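Local coordinates for protein putative rhamnosidase (Streptomyces avermitilis, PDB 3W5M) that hydrolyses terminal non-reducing alpha-L-rhamnose residues from alpha-L-rhamnosides, including citrus flavonoids and gum arabic, and binds L-rhamnose through a calcium-dependent carbohydrate-binding module, at residues G696-G699 with V700-P703; F764-S767 with A768-A772. One frame throughout, in Å; residues are numbered along the deposited sequence.

Contact 1: residues G696-G699 with V700-P703; sequences GDAG and VTVP
The carbonyl oxygen of D697 takes two backbone bonds from the residues that follow, one from V700 N at 2.9 Å and one from T701 N at 3.0 Å. The two donors come from different directions: T701 N lies in the carbonyl plane and makes a fairly straight bond (N-H...O 165°), whereas V700 N stands well above that plane. A698 O then accepts V702 N at 3.0 Å, from a donor tilted out of its plane. These bonds wind up the first part of helix 698-710, which is reached from a loop that carries the rhamnose-binding W695 and belongs to the (alpha/alpha)6-barrel domain that is typical of family 78 glycoside hydrolases. Packing is tight from V702 to P703: V702 CB lies 3.2 Å from A698 O. Having no N-H to donate, the proline lays its ring against the preceding turn, CG 3.3 Å from G699 O and CD 3.4 Å from A698 O, and the helix kinks here. T701 is also close to the backbone: its hydroxyl, turned between the backbone N and the carbonyl carbon (chi1 58°), puts OG1 3.4 Å from A698 CA while bonding outward to N645 OD1 on helix 641-654. Looser is the apolar pair one turn apart, A698 CB and V702 CG2, at 4.0 Å. D697 holds its carboxylate back from the following turn altogether; OD1 bonds to W726 NE1, with S767 as a further partner, and OD2 to the backbone N of G694, so both oxygens of this buried acid have partners. No residue of the contact faces solvent, and V700 is covered by helices 713-732 and 756-777.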
loop_
_atom_site.group_PDB
_atom_site.type_symbol
_atom_site.label_atom_id
_atom_site.label_comp_id
_atom_site.label_asym_id
_atom_site.label_seq_id
_atom_site.Cartn_x
_atom_site.Cartn_y
_atom_site.Cartn_z
ATOM N N GLY A 696 0.582 0.412 -18.143
ATOM C CA GLY A 696 1.785 -0.387 -18.320
ATOM C C GLY A 696 3.033 0.460 -18.458
ATOM O O GLY A 696 4.137 0.011 -18.078
ATOM N N ASP A 697 2.880 1.698 -18.954
ATOM C CA ASP A 697 4.016 2.613 -19.091
ATOM C C ASP A 697 4.714 3.031 -17.794
ATOM O O ASP A 697 5.805 3.600 -17.843
ATOM C CB ASP A 697 3.616 3.829 -19.915
ATOM C CG ASP A 697 3.227 3.424 -21.314
ATOM O OD1 ASP A 697 4.148 3.114 -22.116
ATOM O OD2 ASP A 697 2.002 3.345 -21.566
ATOM N N ALA A 698 4.107 2.722 -16.645
ATOM C CA ALA A 698 4.763 2.915 -15.371
ATOM C C ALA A 698 6.118 2.231 -15.326
ATOM O O ALA A 698 7.028 2.708 -14.647
ATOM C CB ALA A 698 3.881 2.420 -14.227
ATOM N N GLY A 699 6.241 1.110 -16.026
ATOM C CA GLY A 699 7.517 0.372 -16.154
ATOM C C GLY A 699 8.678 1.181 -16.735
ATOM O O GLY A 699 9.840 0.833 -16.531
ATOM N N VAL A 700 8.352 2.241 -17.490
ATOM C CA VAL A 700 9.315 3.188 -18.048
ATOM C C VAL A 700 9.374 4.505 -17.249
ATOM O O VAL A 700 10.464 5.009 -16.905
ATOM C CB VAL A 700 8.948 3.536 -19.525
ATOM C CG1 VAL A 700 10.157 4.168 -20.221
ATOM C CG2 VAL A 700 8.427 2.310 -20.256
ATOM N N THR A 701 8.205 5.056 -16.914
ATOM C CA THR A 701 8.128 6.397 -16.340
ATOM C C THR A 701 8.531 6.441 -14.879
ATOM O O THR A 701 9.043 7.438 -14.412
ATOM C CB THR A 701 6.717 7.014 -16.426
ATOM O OG1 THR A 701 5.787 6.167 -15.760
ATOM C CG2 THR A 701 6.252 7.161 -17.899
ATOM N N VAL A 702 8.267 5.360 -14.171
ATOM C CA VAL A 702 8.603 5.329 -12.737
ATOM C C VAL A 702 10.145 5.196 -12.505
ATOM O O VAL A 702 10.705 5.922 -11.671
ATOM C CB VAL A 702 7.743 4.292 -11.990
ATOM C CG1 VAL A 702 8.156 4.251 -10.539
ATOM C CG2 VAL A 702 6.250 4.697 -12.029
ATOM N N PRO A 703 10.840 4.304 -13.248
ATOM C CA PRO A 703 12.305 4.354 -13.155
ATOM C C PRO A 703 12.858 5.717 -13.535
ATOM O O PRO A 703 13.787 6.230 -12.898
ATOM C CB PRO A 703 12.757 3.266 -14.132
ATOM C CG PRO A 703 11.624 2.296 -14.139
ATOM C CD PRO A 703 10.384 3.110 -13.979
#

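Contact 2: residues F764-S767 with A768-A772; sequences FAHS and ADLAA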
loop_
_atom_site.group_PDB
_atom_site.type_symbol
_atom_site.label_atom_id
_atom_site.label_comp_id
_atom_site.label_asym_id
_atom_site.label_seq_id
_atom_site.Cartn_x
_atom_site.Cartn_y
_atom_site.Cartn_z
ATOM N N PHE A 764 3.190 5.482 -26.423
ATOM C CA PHE A 764 4.148 4.649 -27.132
ATOM C C PHE A 764 5.415 5.452 -27.484
ATOM O O PHE A 764 6.542 5.036 -27.178
ATOM C CB PHE A 764 3.445 4.038 -28.378
ATOM C CG PHE A 764 4.305 3.142 -29.253
ATOM C CD1 PHE A 764 5.430 2.467 -28.773
ATOM C CD2 PHE A 764 3.945 2.932 -30.582
ATOM C CE1 PHE A 764 6.174 1.639 -29.594
ATOM C CE2 PHE A 764 4.689 2.089 -31.404
ATOM C CZ PHE A 764 5.806 1.439 -30.913
ATOM N N ALA A 765 5.221 6.605 -28.130
ATOM C CA ALA A 765 6.311 7.529 -28.447
ATOM C C ALA A 765 7.082 7.945 -27.212
ATOM O O ALA A 765 8.314 7.930 -27.229
ATOM C CB ALA A 765 5.773 8.776 -29.144
ATOM N N HIS A 766 6.359 8.333 -26.159
ATOM C CA HIS A 766 6.990 8.822 -24.934
ATOM C C HIS A 766 7.869 7.736 -24.295
ATOM O O HIS A 766 8.972 8.035 -23.786
ATOM C CB HIS A 766 5.937 9.282 -23.921
ATOM C CG HIS A 766 6.507 9.965 -22.711
ATOM N ND1 HIS A 766 7.282 11.101 -22.787
ATOM C CD2 HIS A 766 6.392 9.675 -21.391
ATOM C CE1 HIS A 766 7.619 11.488 -21.569
ATOM N NE2 HIS A 766 7.096 10.637 -20.703
ATOM N N SER A 767 7.360 6.502 -24.291
ATOM C CA SER A 767 8.156 5.370 -23.817
ATOM C C SER A 767 9.434 5.157 -24.652
ATOM O O SER A 767 10.494 4.884 -24.092
ATOM C CB SER A 767 7.328 4.096 -23.745
ATOM O OG SER A 767 6.487 4.174 -22.623
ATOM N N ALA A 768 9.338 5.297 -25.975
ATOM C CA ALA A 768 10.525 5.222 -26.831
ATOM C C ALA A 768 11.533 6.335 -26.514
ATOM O O ALA A 768 12.750 6.101 -26.509
ATOM C CB ALA A 768 10.126 5.272 -28.312
ATOM N N ASP A 769 11.015 7.537 -26.263
ATOM C CA ASP A 769 11.799 8.729 -25.919
ATOM C C ASP A 769 12.544 8.463 -24.613
ATOM O O ASP A 769 13.760 8.673 -24.510
ATOM C CB ASP A 769 10.850 9.919 -25.754
ATOM C CG ASP A 769 11.552 11.231 -25.423
ATOM O OD1 ASP A 769 12.790 11.296 -25.255
ATOM O OD2 ASP A 769 10.840 12.248 -25.333
ATOM N N LEU A 770 11.809 8.004 -23.604
ATOM C CA LEU A 770 12.451 7.754 -22.328
ATOM C C LEU A 770 13.485 6.652 -22.417
ATOM O O LEU A 770 14.549 6.746 -21.779
ATOM C CB LEU A 770 11.421 7.439 -21.246
ATOM C CG LEU A 770 10.526 8.582 -20.788
ATOM C CD1 LEU A 770 9.702 8.094 -19.587
ATOM C CD2 LEU A 770 11.278 9.872 -20.483
ATOM N N ALA A 771 13.194 5.602 -23.186
ATOM C CA ALA A 771 14.170 4.533 -23.329
ATOM C C ALA A 771 15.485 5.070 -23.937
ATOM O O ALA A 771 16.568 4.650 -23.529
ATOM C CB ALA A 771 13.611 3.378 -24.144
ATOM N N ALA A 772 15.391 6.013 -24.884
ATOM C CA ALA A 772 16.609 6.615 -25.458
ATOM C C ALA A 772 17.373 7.417 -24.409
ATOM O O ALA A 772 18.608 7.387 -24.371
ATOM C CB ALA A 772 16.283 7.496 -26.671
HETATM O O HOH W 1 8.155 12.197 -25.240
#
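H766 and L770, one helical turn apart, are brought together by different first torsions: CG of H766 stands anti to its backbone N (chi1 -172°), which sends the imidazole out from the side of the helix, while CG of L770, anti to its own carbonyl carbon (chi1 -70°), leans back toward it. The leucine thereby sets its branch point over one face of the imidazole, CG lying 4.2 Å from the centroid of the H766 ring and 18° off the normal, a CH-pi contact displaced toward the rim. The two methyls stay on the same side of the ring and overhang its outline, L770 CD1 toward H766 NE2 at 3.8 Å and L770 CD2 toward H766 CE1 at 4.1 Å. Water binds at the ring edge: a molecule in the ring plane lies 2.8 Å from H766 ND1 and donates to D769 OD2 at 2.7 Å. The bridge joins two side chains whose ND1 and OD2 are too far apart to bond directly, and OD2 is held in addition by a salt bridge to R773, which could bias the carboxylate toward its charged form. With an alanine in place of H766 the imidazole is gone, which would probably leave the water without its nitrogen partner and open a gap beside the leucine methyls. Beneath these side chains the backbone is regular alpha-helix, as in the bond from L770 N to H766 O at 2.8 Å, and each carbonyl from F764 to S767 accepts the N-H four residues on. Within the (alpha/alpha)6 barrel, F764 and A765 lean on I792 of helix 783-800, H766 touches M821 in a loop, A771 packs on V723 and L727 of helix 713-732, and L770 also meets W704 of helix 698-710.

Both contacts are local and neither encloses a loop: contact 1 ends before contact 2 starts, so they follow in series without nesting or crossing. From the loop leading into helix 698-710 the chain passes through contact 1, runs along helix 713-732, and returns in helix 756-777, where contact 2 lies. The two meet side by side, their centres about 10 Å apart. D697 OD1 and S767 OG probably share a hydrogen bond, 2.6 Å long, while V700 CG1 packs on L770 CB at 3.7 Å, with T701 CG2 approaching L770 CD1. Together they tie the start of one barrel helix to the middle of another, with helix 713-732 touching both.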